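Local coordinates for uncharacterized protein ABO_0056 (Alcanivorax borkumensis, PDB 3H35) that is of unknown function but belongs to the DUF4393 (abortive infection alpha) family, so a part in abortive infection defence against phage is possible though unproven, at residues A[134-139]-A[155-160]. Sequence-based numbering, arbitrary orientation.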
loop_
_atom_site.group_PDB
_atom_site.type_symbol
_atom_site.label_atom_id
_atom_site.label_comp_id
_atom_site.label_asym_id
_atom_site.label_seq_id
_atom_site.Cartn_x
_atom_site.Cartn_y
_atom_site.Cartn_z
ATOM N N LEU A 134 -27.438 -5.462 -3.175
ATOM C CA LEU A 134 -27.355 -5.610 -1.724
ATOM C C LEU A 134 -26.250 -4.743 -1.125
ATOM O O LEU A 134 -26.467 -4.115 -0.094
ATOM C CB LEU A 134 -27.083 -7.059 -1.318
ATOM C CG LEU A 134 -28.166 -8.082 -1.593
ATOM C CD1 LEU A 134 -27.603 -9.443 -1.195
ATOM C CD2 LEU A 134 -29.550 -7.758 -0.867
ATOM N N CYS A 135 -25.058 -4.729 -1.731
ATOM C CA CYS A 135 -23.987 -3.911 -1.193
ATOM C C CYS A 135 -24.307 -2.418 -1.269
ATOM O O CYS A 135 -24.021 -1.667 -0.336
ATOM C CB CYS A 135 -22.693 -4.151 -1.958
ATOM S SG CYS A 135 -21.949 -5.735 -1.611
ATOM N N GLU A 136 -24.839 -1.986 -2.405
ATOM C CA GLU A 136 -25.126 -0.575 -2.581
ATOM C C GLU A 136 -26.204 -0.113 -1.583
ATOM O O GLU A 136 -26.236 1.053 -1.179
ATOM C CB GLU A 136 -25.527 -0.275 -4.024
ATOM C CG GLU A 136 -24.309 -0.267 -4.947
ATOM C CD GLU A 136 -24.622 -0.511 -6.413
ATOM O OE1 GLU A 136 -25.768 -0.856 -6.732
ATOM O OE2 GLU A 136 -23.709 -0.405 -7.269
ATOM N N GLY A 137 -27.042 -1.038 -1.137
ATOM C CA GLY A 137 -28.064 -0.686 -0.186
ATOM C C GLY A 137 -27.567 -0.638 1.244
ATOM O O GLY A 137 -28.269 -0.151 2.114
ATOM N N ASP A 138 -26.377 -1.150 1.515
ATOM C CA ASP A 138 -25.924 -1.194 2.873
ATOM C C ASP A 138 -25.732 0.206 3.482
ATOM O O ASP A 138 -25.087 1.082 2.902
ATOM C CB ASP A 138 -24.604 -1.958 2.980
ATOM C CG ASP A 138 -24.119 -2.040 4.405
ATOM O OD1 ASP A 138 -24.625 -2.926 5.126
ATOM O OD2 ASP A 138 -23.260 -1.236 4.811
ATOM N N SER A 139 -26.228 0.385 4.695
ATOM C CA SER A 139 -26.197 1.696 5.329
ATOM C C SER A 139 -24.767 2.176 5.691
ATOM O O SER A 139 -24.503 3.363 5.634
ATOM C CB SER A 139 -27.106 1.712 6.561
ATOM O OG SER A 139 -26.609 0.786 7.526
ATOM N N LEU A 155 -16.611 11.789 -6.674
ATOM C CA LEU A 155 -16.498 10.393 -6.205
ATOM C C LEU A 155 -17.479 9.500 -6.945
ATOM O O LEU A 155 -18.660 9.823 -7.057
ATOM C CB LEU A 155 -16.858 10.312 -4.715
ATOM C CG LEU A 155 -16.512 9.060 -3.942
ATOM C CD1 LEU A 155 -14.992 8.993 -3.701
ATOM C CD2 LEU A 155 -17.269 9.020 -2.601
ATOM N N SER A 156 -17.009 8.361 -7.412
ATOM C CA SER A 156 -17.913 7.424 -8.067
ATOM C C SER A 156 -17.777 6.010 -7.543
ATOM O O SER A 156 -16.664 5.555 -7.153
ATOM C CB SER A 156 -17.699 7.431 -9.596
ATOM O OG SER A 156 -16.352 7.153 -9.903
ATOM N N ILE A 157 -18.900 5.307 -7.592
ATOM C CA ILE A 157 -18.934 3.876 -7.325
ATOM C C ILE A 157 -18.625 3.172 -8.604
ATOM O O ILE A 157 -19.209 3.472 -9.638
ATOM C CB ILE A 157 -20.314 3.366 -6.935
ATOM C CG1 ILE A 157 -20.822 4.104 -5.692
ATOM C CG2 ILE A 157 -20.246 1.833 -6.683
ATOM C CD1 ILE A 157 -22.192 3.678 -5.195
ATOM N N ARG A 158 -17.732 2.204 -8.527
ATOM C CA ARG A 158 -17.534 1.295 -9.616
ATOM C C ARG A 158 -17.721 -0.117 -9.138
ATOM O O ARG A 158 -17.112 -0.523 -8.147
ATOM C CB ARG A 158 -16.148 1.448 -10.222
ATOM C CG ARG A 158 -15.990 0.645 -11.482
ATOM C CD ARG A 158 -14.682 1.009 -12.210
ATOM N NE ARG A 158 -14.586 0.383 -13.536
ATOM C CZ ARG A 158 -13.890 -0.723 -13.818
ATOM N NH1 ARG A 158 -13.866 -1.198 -15.062
ATOM N NH2 ARG A 158 -13.205 -1.359 -12.879
ATOM N N ARG A 159 -18.564 -0.853 -9.856
ATOM C CA ARG A 159 -18.800 -2.244 -9.589
ATOM C C ARG A 159 -17.664 -3.085 -10.167
ATOM O O ARG A 159 -17.369 -3.051 -11.348
ATOM C CB ARG A 159 -20.132 -2.702 -10.153
ATOM C CG ARG A 159 -21.354 -2.079 -9.471
ATOM C CD ARG A 159 -22.591 -2.395 -10.275
ATOM N NE ARG A 159 -23.815 -2.113 -9.546
ATOM C CZ ARG A 159 -25.019 -2.456 -9.970
ATOM N NH1 ARG A 159 -25.172 -3.096 -11.130
ATOM N NH2 ARG A 159 -26.068 -2.187 -9.219
ATOM N N GLU A 160 -17.032 -3.846 -9.284
ATOM C CA GLU A 160 -15.898 -4.665 -9.643
ATOM C C GLU A 160 -16.066 -6.077 -9.035
ATOM O O GLU A 160 -17.083 -6.394 -8.400
ATOM C CB GLU A 160 -14.619 -3.963 -9.175
ATOM C CG GLU A 160 -14.409 -2.582 -9.847
ATOM C CD GLU A 160 -13.129 -1.880 -9.432
ATOM O OE1 GLU A 160 -12.635 -2.095 -8.301
ATOM O OE2 GLU A 160 -12.614 -1.098 -10.250
#
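Glu136, in the last turn of helix 129-137, and Arg159 of strand 156-164 join in a two-pronged, side-on salt bridge. NH2 of Arg159 donates to OE1 of Glu136 at 2.8 Å in an almost straight bond (178°), while NE of Arg159 reaches OE2 of Glu136, also at 2.8 Å. Both oxygens are met on their syn sides; the paired bonds hold the two flat groups roughly coplanar, their planes 22° apart with the nitrogens somewhat tilted out of the carboxylate plane, and restrain their rotation. Both side chains are stretched out and meet nearly perpendicular, pairing through their charged ends, although CG of Arg159 also passes 3.6 Å from OE2 of Glu136. Close by, NH1 of Arg129 lies near NH1 of Arg159, a like charge that the carboxylate may partly offset.

Beyond the salt bridge the contact is thin: the CG2 methyl of Ile157, anti to its backbone nitrogen with chi1 at -58°, makes a loose van der Waals approach to OE2 of Glu136 at 4.2 Å. Ile157 also packs on Phe141 and Gln145 of helix 139-151.

On the strand itself, NH2 of Arg158 bonds to OE2 of Glu160 at 2.7 Å, and Asp123 and Arg90 extend this pairing into a charge network.

The contact is a bidentate surface salt bridge linking helix 129-137 to an inner strand of the four-stranded antiparallel sheet, beside the place where Cys135 and Glu136 touch Leu74 of strand 71-77.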